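Local structure of dual specificity protein phosphatase 18 (Homo sapiens, 2ESB) at residues Arg142-Trp148 with Met173-Tyr178. The protein removes phosphate from tyrosine and, less readily, threonine residues of MAP kinase peptides, as a cysteine-dependent dual-specificity protein tyrosine phosphatase. Sequence-based numbering, arbitrary orientation.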
loop_
_atom_site.group_PDB
_atom_site.type_symbol
_atom_site.label_atom_id
_atom_site.label_comp_id
_atom_site.label_asym_id
_atom_site.label_seq_id
_atom_site.Cartn_x
_atom_site.Cartn_y
_atom_site.Cartn_z
ATOM N N ARG A 142 6.362 -2.924 -6.454
ATOM C CA ARG A 142 7.498 -3.748 -6.078
ATOM C C ARG A 142 8.039 -3.352 -4.708
ATOM O O ARG A 142 8.972 -2.569 -4.603
ATOM C CB ARG A 142 8.609 -3.644 -7.131
ATOM C CG ARG A 142 9.886 -4.396 -6.743
ATOM C CD ARG A 142 10.777 -4.726 -7.929
ATOM N NE ARG A 142 10.243 -5.842 -8.703
ATOM C CZ ARG A 142 10.891 -6.983 -8.931
ATOM N NH1 ARG A 142 12.112 -7.174 -8.445
ATOM N NH2 ARG A 142 10.309 -7.939 -9.642
ATOM N N PRO A 143 7.448 -3.891 -3.633
ATOM C CA PRO A 143 7.922 -3.556 -2.287
ATOM C C PRO A 143 9.403 -3.951 -2.146
ATOM O O PRO A 143 9.833 -4.952 -2.730
ATOM C CB PRO A 143 7.037 -4.419 -1.392
ATOM C CG PRO A 143 5.753 -4.544 -2.184
ATOM C CD PRO A 143 6.281 -4.790 -3.582
ATOM N N ASN A 144 10.180 -3.186 -1.383
ATOM C CA ASN A 144 11.584 -3.550 -1.204
ATOM C C ASN A 144 11.609 -4.820 -0.365
ATOM O O ASN A 144 10.614 -5.153 0.288
ATOM C CB ASN A 144 12.398 -2.409 -0.554
ATOM C CG ASN A 144 12.047 -2.166 0.913
ATOM O OD1 ASN A 144 12.126 -3.069 1.751
ATOM N ND2 ASN A 144 11.684 -0.922 1.231
ATOM N N SER A 145 12.727 -5.546 -0.395
ATOM C CA SER A 145 12.839 -6.801 0.341
ATOM C C SER A 145 12.547 -6.750 1.839
ATOM O O SER A 145 12.054 -7.728 2.415
ATOM C CB SER A 145 14.220 -7.435 0.093
ATOM O OG SER A 145 14.292 -7.926 -1.239
ATOM N N GLY A 146 12.857 -5.635 2.484
ATOM C CA GLY A 146 12.574 -5.533 3.908
ATOM C C GLY A 146 11.066 -5.510 4.147
ATOM O O GLY A 146 10.560 -6.087 5.110
ATOM N N PHE A 147 10.336 -4.831 3.270
ATOM C CA PHE A 147 8.886 -4.772 3.412
ATOM C C PHE A 147 8.303 -6.173 3.172
ATOM O O PHE A 147 7.316 -6.557 3.790
ATOM C CB PHE A 147 8.294 -3.755 2.422
ATOM C CG PHE A 147 8.660 -2.314 2.725
ATOM C CD1 PHE A 147 8.414 -1.308 1.790
ATOM C CD2 PHE A 147 9.233 -1.965 3.949
ATOM C CE1 PHE A 147 8.734 0.029 2.066
ATOM C CE2 PHE A 147 9.558 -0.636 4.241
ATOM C CZ PHE A 147 9.309 0.365 3.299
ATOM N N TRP A 148 8.918 -6.941 2.279
ATOM C CA TRP A 148 8.440 -8.294 2.032
ATOM C C TRP A 148 8.581 -9.136 3.302
ATOM O O TRP A 148 7.659 -9.858 3.682
ATOM C CB TRP A 148 9.197 -8.939 0.866
ATOM C CG TRP A 148 8.592 -8.594 -0.460
ATOM C CD1 TRP A 148 9.109 -7.771 -1.413
ATOM C CD2 TRP A 148 7.325 -9.043 -0.958
ATOM N NE1 TRP A 148 8.240 -7.672 -2.477
ATOM C CE2 TRP A 148 7.137 -8.445 -2.221
ATOM C CE3 TRP A 148 6.327 -9.896 -0.453
ATOM C CZ2 TRP A 148 5.987 -8.669 -2.996
ATOM C CZ3 TRP A 148 5.182 -10.118 -1.221
ATOM C CH2 TRP A 148 5.023 -9.506 -2.478
ATOM N N MET A 173 18.431 -11.316 -0.790
ATOM C CA MET A 173 17.126 -11.876 -0.440
ATOM C C MET A 173 15.981 -11.255 -1.227
ATOM O O MET A 173 15.901 -10.039 -1.382
ATOM C CB MET A 173 16.856 -11.680 1.051
ATOM C CG MET A 173 17.879 -12.330 1.956
ATOM S SD MET A 173 17.760 -14.110 1.912
ATOM C CE MET A 173 16.711 -14.396 3.303
ATOM N N ILE A 174 15.092 -12.101 -1.720
ATOM C CA ILE A 174 13.933 -11.638 -2.469
ATOM C C ILE A 174 12.806 -12.607 -2.176
ATOM O O ILE A 174 13.053 -13.726 -1.730
ATOM C CB ILE A 174 14.182 -11.676 -3.994
ATOM C CG1 ILE A 174 14.475 -13.121 -4.426
ATOM C CG2 ILE A 174 15.335 -10.750 -4.363
ATOM C CD1 ILE A 174 14.771 -13.293 -5.886
ATOM N N PRO A 175 11.553 -12.186 -2.396
ATOM C CA PRO A 175 10.412 -13.079 -2.152
ATOM C C PRO A 175 10.531 -14.116 -3.258
ATOM O O PRO A 175 10.995 -13.775 -4.355
ATOM C CB PRO A 175 9.184 -12.191 -2.381
ATOM C CG PRO A 175 9.709 -10.802 -2.472
ATOM C CD PRO A 175 11.127 -10.883 -2.924
ATOM N N ASP A 176 10.130 -15.363 -3.007
ATOM C CA ASP A 176 10.255 -16.367 -4.059
ATOM C C ASP A 176 9.496 -15.957 -5.323
ATOM O O ASP A 176 9.879 -16.335 -6.436
ATOM C CB ASP A 176 9.815 -17.763 -3.572
ATOM C CG ASP A 176 8.533 -17.743 -2.758
ATOM O OD1 ASP A 176 7.720 -16.812 -2.905
ATOM O OD2 ASP A 176 8.333 -18.686 -1.967
ATOM N N ILE A 177 8.445 -15.160 -5.145
ATOM C CA ILE A 177 7.633 -14.642 -6.248
ATOM C C ILE A 177 8.501 -14.014 -7.333
ATOM O O ILE A 177 8.121 -13.979 -8.503
ATOM C CB ILE A 177 6.677 -13.524 -5.757
ATOM C CG1 ILE A 177 5.631 -14.094 -4.805
ATOM C CG2 ILE A 177 6.006 -12.851 -6.939
ATOM C CD1 ILE A 177 4.701 -13.032 -4.245
ATOM N N TYR A 178 9.652 -13.477 -6.944
ATOM C CA TYR A 178 10.522 -12.832 -7.913
ATOM C C TYR A 178 11.521 -13.777 -8.573
ATOM O O TYR A 178 12.411 -13.329 -9.300
ATOM C CB TYR A 178 11.259 -11.661 -7.261
ATOM C CG TYR A 178 10.355 -10.538 -6.792
ATOM C CD1 TYR A 178 9.026 -10.444 -7.223
ATOM C CD2 TYR A 178 10.839 -9.550 -5.935
ATOM C CE1 TYR A 178 8.202 -9.382 -6.803
ATOM C CE2 TYR A 178 10.034 -8.497 -5.513
ATOM C CZ TYR A 178 8.722 -8.419 -5.950
ATOM O OH TYR A 178 7.949 -7.370 -5.527
#
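From R142 the chain runs extended through P143 to N144, the N-cap residue, leading into helix 145-159. N144 OD1 accepts from F147 N at 2.9 Å and, weakly, from G146 N at 2.8 Å. Facing this is segment 173-178: a short strand at I174 and P175, then a 3-10 turn in which Y178 N bonds to P175 O at 2.9 Å. The backbones come closest at S145 and I174, with CA atoms 5.7 Å apart, and diverge to 9.7 Å between the CA atoms of R142 and Y178, a gap filled by side chains.

At the close end S145 OG donates to M173 O at 2.7 Å, tying it to the helix start. P175 covers one face of the W148 indole in a CH-pi contact, I177 CD1 reaches W148 CH2 at 4.0 Å, and W148 NE1 donates to Y178 OH at 3.1 Å. The 3-10 turn directs Y178 toward 142-148, its OH 3.6 Å from P143 CD, and the R142 guanidinium lies flat on the Y178 ring, planes 11° apart and R142 CZ 3.8 Å from the ring centroid: a cation-pi stack at the exposed border.

Segment 142-148 also lies against the phosphate-binding loop following C104, the predicted nucleophile, about 9 Å from P143 between side chains: R142 bonds by backbone to V108 and N144 N to S109 OG, while N144 ND2 bonds to D73 OD1. P143 and W148 touch L116 of helix 110-122, I177 touches L128 and H131 of helix 127-137, and I174 pairs with V167 in a two-stranded antiparallel sheet.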